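Local coordinates for necrotic enteritis toxin B (Clostridium perfringens, PDB 4I0N), which forms pores in target-cell membranes as a bacterial toxin of alpha-hemolysin fold, probably by assembling into a ring-shaped oligomer, at residues Q69-G72 and G77-K80; D203-D208 and T257-T262. One frame throughout, in Å; residues are numbered along the deposited sequence.

Contact 1: Q69-G72 and G77-K80; sequences QIFG and GKMK
Gln69 and Lys80 open a regular run of four antiparallel backbone hydrogen bonds, with Phe71 and Lys78 forming the second hydrogen-bonded pair. Phe71 N to Lys78 O is the shortest bond, at 2.8 Å. Gln69 N to Lys80 O is the longest, at 3.1 Å. Between them the CA of Met79 comes within 3.3 Å of Gln69 O, and the CA of Ile70 equally close to Lys78 O, so these carbonyls each take a C-H contact as well as an N-H. On the face of Gln69, Phe71, Lys78 and Lys80, the Gln69 amide lies alongside the Lys80 chain, its OE1 4.0 Å from Lys80 CE. The lysine folds at its last two torsions, which carries NZ to Asp67 and Asp247 in salt bridges; Asp67 also accepts Gln69 NE2, so one carboxylate holds both polar ends. The Phe71 ring turns an edge to Lys78 O and meets Lys78 CE through CD2 at 4.2 Å. On the other face Ile70 CG1 rests against Met79 CB at 4.1 Å. Gly72 and Gly77 form a non-hydrogen-bonded pair next to the hairpin turn, their CA atoms 4.1 Å apart, and Gly72 takes a phi of 155° that suits a residue without a side chain. Strand 236-255 pairs with the far edge of 77-80 through Tyr250 and Leu252, while Phe193 and Phe206 from loops pack on Met79.

Contact 2: D203-D208 and T257-T262; sequences DKNFTD and TQWRGT
Trp259 NE1, at the rim of an indole with Asn205 ND2 over one face, is gripped by two weak hydrogen bonds, to the carbonyl oxygens of Tyr199 and Asn200. Asn205 ND2 lies 3.3 Å from the same Trp259 NE1, but both are donors and no bond joins them. The contact is instead one of amide over ring: ND2 sits 3.1 Å above the indole plane, over the five-membered ring and displaced toward its outer rim. Trp259 CD1 is nearest to Asn205 ND2, at 3.1 Å, with NE1 and CG close behind and CD2 and CE2 farther off. The amide is tilted 40° to the indole, so the nitrogen leads and the carbon behind it stands back, Asn205 CG being 3.9 Å from Trp259 NE1. Asn205 holds CG opposite its backbone N, with chi1 at -160°, which swings the amide out of the loop toward the strand; the two side chains run alongside in opposing directions. Turned away from the ring, Asn205 OD1 accepts the backbone N of Ser196, which fixes the amide's rotation and places the NH2 end over the indole, with ND2 also hydrogen-bonded elsewhere in the structure. Both touching residues are buried. A loop side chain thus covers an indole near the start of a strand, in a part of the Leukocidin/Hemolysin fold consistent with the rim domain. Leu252 of strand 236-255 touches Asn205 and Trp259 alike, and Trp254 meets the indole edge-to-face. The contact ties the 203-208 loop to the beginning of strand 258-279, beside its antiparallel partner 236-255.

In the fold
The centres of the two contacts are 10 Å apart, at one end of the elongated molecule, a position consistent with the rim domain of the alpha-hemolysin fold. Contact 1 closes within a short hairpin before contact 2 opens; contact 2 joins residues some fifty positions apart. Both reach the same antiparallel sheet, contact 2 through strand 258-279; in it strand 76-92 pairs with 236-255, and 236-255 with 258-279. The 203-208 loop bridges them directly: Phe206 CZ packs 3.4 Å from Gly77 C, and Ile70 CG2 lies 3.6 Å from Asp203 O. One loop thus touches both the hairpin, with its phenyl ring, and the later strand, with its neighbouring amide.

Contact 1: Q69-G72 and G77-K80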
loop_
_atom_site.group_PDB
_atom_site.type_symbol
_atom_site.label_atom_id
_atom_site.label_comp_id
_atom_site.label_asym_id
_atom_site.label_seq_id
_atom_site.Cartn_x
_atom_site.Cartn_y
_atom_site.Cartn_z
ATOM N N GLN A 69 -10.458 16.110 -3.659
ATOM C CA GLN A 69 -10.864 17.514 -3.469
ATOM C C GLN A 69 -11.593 17.955 -4.709
ATOM O O GLN A 69 -11.213 17.564 -5.796
ATOM C CB GLN A 69 -9.631 18.418 -3.290
ATOM C CG GLN A 69 -8.853 18.126 -2.043
ATOM C CD GLN A 69 -7.694 19.054 -1.798
ATOM O OE1 GLN A 69 -7.421 19.969 -2.575
ATOM N NE2 GLN A 69 -6.997 18.825 -0.696
ATOM N N ILE A 70 -12.606 18.802 -4.541
ATOM C CA ILE A 70 -13.346 19.335 -5.679
ATOM C C ILE A 70 -13.335 20.852 -5.608
ATOM O O ILE A 70 -13.497 21.424 -4.518
ATOM C CB ILE A 70 -14.794 18.790 -5.701
ATOM C CG1 ILE A 70 -14.796 17.329 -6.178
ATOM C CG2 ILE A 70 -15.734 19.692 -6.562
ATOM C CD1 ILE A 70 -16.097 16.599 -5.882
ATOM N N PHE A 71 -13.100 21.494 -6.758
ATOM C CA PHE A 71 -13.175 22.952 -6.873
ATOM C C PHE A 71 -14.009 23.265 -8.103
ATOM O O PHE A 71 -14.215 22.397 -8.971
ATOM C CB PHE A 71 -11.787 23.593 -7.018
ATOM C CG PHE A 71 -10.789 23.138 -5.986
ATOM C CD1 PHE A 71 -10.526 23.912 -4.868
ATOM C CD2 PHE A 71 -10.114 21.926 -6.136
ATOM C CE1 PHE A 71 -9.586 23.483 -3.901
ATOM C CE2 PHE A 71 -9.188 21.496 -5.185
ATOM C CZ PHE A 71 -8.927 22.277 -4.066
ATOM N N GLY A 72 -14.511 24.486 -8.189
ATOM C CA GLY A 72 -15.186 24.859 -9.413
ATOM C C GLY A 72 -16.208 25.959 -9.280
ATOM O O GLY A 72 -16.357 26.599 -8.224
ATOM N N GLY A 77 -14.935 22.803 -13.507
ATOM C CA GLY A 77 -14.774 21.991 -12.311
ATOM C C GLY A 77 -13.441 21.282 -12.338
ATOM O O GLY A 77 -12.940 20.944 -13.406
ATOM N N LYS A 78 -12.867 21.082 -11.154
ATOM C CA LYS A 78 -11.680 20.249 -11.015
ATOM C C LYS A 78 -11.800 19.327 -9.826
ATOM O O LYS A 78 -12.072 19.759 -8.693
ATOM C CB LYS A 78 -10.395 21.073 -10.900
ATOM C CG LYS A 78 -9.140 20.179 -10.745
ATOM C CD LYS A 78 -7.855 20.961 -10.808
ATOM C CE LYS A 78 -7.526 21.557 -9.459
ATOM N NZ LYS A 78 -6.163 22.115 -9.512
ATOM N N MET A 79 -11.593 18.045 -10.100
ATOM C CA MET A 79 -11.549 17.023 -9.063
ATOM C C MET A 79 -10.153 16.425 -9.024
ATOM O O MET A 79 -9.721 15.785 -9.991
ATOM C CB MET A 79 -12.585 15.934 -9.368
ATOM C CG MET A 79 -12.499 14.708 -8.422
ATOM S SD MET A 79 -13.792 13.532 -8.878
ATOM C CE MET A 79 -13.153 11.998 -8.209
ATOM N N LYS A 80 -9.439 16.654 -7.919
ATOM C CA LYS A 80 -8.169 15.993 -7.695
ATOM C C LYS A 80 -8.429 14.645 -7.025
ATOM O O LYS A 80 -9.156 14.577 -6.027
ATOM C CB LYS A 80 -7.252 16.862 -6.821
ATOM C CG LYS A 80 -5.859 16.249 -6.670
ATOM C CD LYS A 80 -4.942 17.096 -5.827
ATOM C CE LYS A 80 -5.306 17.068 -4.331
ATOM N NZ LYS A 80 -5.001 15.745 -3.689
#

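Contact 2: D203-D208 and T257-T262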
loop_
_atom_site.group_PDB
_atom_site.type_symbol
_atom_site.label_atom_id
_atom_site.label_comp_id
_atom_site.label_asym_id
_atom_site.label_seq_id
_atom_site.Cartn_x
_atom_site.Cartn_y
_atom_site.Cartn_z
ATOM N N ASP A 203 -18.658 22.579 -10.040
ATOM C CA ASP A 203 -18.339 21.989 -8.732
ATOM C C ASP A 203 -19.394 21.008 -8.220
ATOM O O ASP A 203 -19.184 20.324 -7.207
ATOM C CB ASP A 203 -18.009 23.068 -7.683
ATOM C CG ASP A 203 -19.171 23.991 -7.394
ATOM O OD1 ASP A 203 -20.066 24.168 -8.261
ATOM O OD2 ASP A 203 -19.181 24.557 -6.273
ATOM N N LYS A 204 -20.530 20.942 -8.918
ATOM C CA LYS A 204 -21.604 20.043 -8.548
ATOM C C LYS A 204 -21.769 18.905 -9.551
ATOM O O LYS A 204 -22.765 18.170 -9.488
ATOM C CB LYS A 204 -22.930 20.808 -8.426
ATOM C CG LYS A 204 -22.968 21.833 -7.298
ATOM C CD LYS A 204 -22.501 21.198 -5.997
ATOM N N ASN A 205 -20.799 18.752 -10.458
ATOM C CA ASN A 205 -20.967 17.816 -11.576
ATOM C C ASN A 205 -20.021 16.619 -11.580
ATOM O O ASN A 205 -19.786 16.016 -12.626
ATOM C CB ASN A 205 -20.910 18.516 -12.940
ATOM C CG ASN A 205 -21.563 17.669 -14.040
ATOM O OD1 ASN A 205 -22.500 16.920 -13.759
ATOM N ND2 ASN A 205 -21.065 17.766 -15.275
ATOM N N PHE A 206 -19.502 16.282 -10.403
ATOM C CA PHE A 206 -18.652 15.123 -10.245
ATOM C C PHE A 206 -19.402 14.006 -9.531
ATOM O O PHE A 206 -20.318 14.268 -8.736
ATOM C CB PHE A 206 -17.392 15.510 -9.466
ATOM C CG PHE A 206 -16.503 16.471 -10.205
ATOM C CD1 PHE A 206 -15.783 16.052 -11.324
ATOM C CD2 PHE A 206 -16.366 17.791 -9.767
ATOM C CE1 PHE A 206 -14.950 16.935 -12.015
ATOM C CE2 PHE A 206 -15.547 18.691 -10.460
ATOM C CZ PHE A 206 -14.837 18.267 -11.578
ATOM N N THR A 207 -19.020 12.766 -9.839
ATOM C CA THR A 207 -19.555 11.572 -9.169
ATOM C C THR A 207 -19.632 11.770 -7.643
ATOM O O THR A 207 -18.649 12.168 -7.020
ATOM C CB THR A 207 -18.655 10.346 -9.497
ATOM O OG1 THR A 207 -18.508 10.249 -10.912
ATOM C CG2 THR A 207 -19.245 9.042 -8.965
ATOM N N ASP A 208 -20.798 11.495 -7.052
ATOM C CA ASP A 208 -20.970 11.517 -5.588
ATOM C C ASP A 208 -20.035 10.530 -4.898
ATOM O O ASP A 208 -19.740 9.474 -5.464
ATOM C CB ASP A 208 -22.416 11.159 -5.217
ATOM C CG ASP A 208 -23.418 12.193 -5.693
ATOM O OD1 ASP A 208 -23.031 13.375 -5.832
ATOM O OD2 ASP A 208 -24.602 11.824 -5.925
ATOM N N THR A 257 -23.163 23.476 -25.111
ATOM C CA THR A 257 -24.330 22.606 -25.031
ATOM C C THR A 257 -24.140 21.362 -24.164
ATOM O O THR A 257 -25.112 20.664 -23.855
ATOM C CB THR A 257 -24.806 22.222 -26.440
ATOM O OG1 THR A 257 -23.674 21.824 -27.225
ATOM C CG2 THR A 257 -25.471 23.428 -27.101
ATOM N N GLN A 258 -22.891 21.104 -23.754
ATOM C CA GLN A 258 -22.567 19.956 -22.912
ATOM C C GLN A 258 -21.250 20.138 -22.178
ATOM O O GLN A 258 -20.439 21.000 -22.521
ATOM C CB GLN A 258 -22.531 18.636 -23.719
ATOM C CG GLN A 258 -21.458 18.570 -24.800
ATOM C CD GLN A 258 -21.835 19.332 -26.054
ATOM O OE1 GLN A 258 -22.989 19.309 -26.490
ATOM N NE2 GLN A 258 -20.864 20.019 -26.636
ATOM N N TRP A 259 -21.065 19.301 -21.164
ATOM C CA TRP A 259 -19.812 19.179 -20.465
ATOM C C TRP A 259 -18.790 18.349 -21.240
ATOM O O TRP A 259 -19.137 17.354 -21.879
ATOM C CB TRP A 259 -20.056 18.520 -19.109
ATOM C CG TRP A 259 -20.696 19.435 -18.130
ATOM C CD1 TRP A 259 -21.996 19.413 -17.699
ATOM C CD2 TRP A 259 -20.064 20.524 -17.463
ATOM N NE1 TRP A 259 -22.199 20.424 -16.771
ATOM C CE2 TRP A 259 -21.037 21.129 -16.623
ATOM C CE3 TRP A 259 -18.765 21.056 -17.488
ATOM C CZ2 TRP A 259 -20.742 22.242 -15.807
ATOM C CZ3 TRP A 259 -18.473 22.152 -16.685
ATOM C CH2 TRP A 259 -19.464 22.740 -15.861
ATOM N N ARG A 260 -17.526 18.750 -21.138
ATOM C CA ARG A 260 -16.402 17.970 -21.674
ATOM C C ARG A 260 -15.388 17.703 -20.551
ATOM O O ARG A 260 -14.979 18.637 -19.830
ATOM C CB ARG A 260 -15.720 18.730 -22.817
ATOM C CG ARG A 260 -14.562 17.993 -23.477
ATOM C CD ARG A 260 -14.169 18.728 -24.749
ATOM N NE ARG A 260 -13.032 18.148 -25.431
ATOM C CZ ARG A 260 -13.121 17.190 -26.347
ATOM N NH1 ARG A 260 -12.021 16.733 -26.935
ATOM N NH2 ARG A 260 -14.297 16.690 -26.671
ATOM N N GLY A 261 -14.967 16.445 -20.417
ATOM C CA GLY A 261 -14.019 16.087 -19.324
ATOM C C GLY A 261 -12.632 15.806 -19.858
ATOM O O GLY A 261 -12.482 15.329 -20.982
ATOM N N THR A 262 -11.610 16.112 -19.052
ATOM C CA THR A 262 -10.219 15.828 -19.390
ATOM C C THR A 262 -9.573 15.333 -18.105
ATOM O O THR A 262 -9.770 15.945 -17.052
ATOM C CB THR A 262 -9.456 17.108 -19.861
ATOM O OG1 THR A 262 -10.184 17.740 -20.916
ATOM C CG2 THR A 262 -8.078 16.748 -20.411
#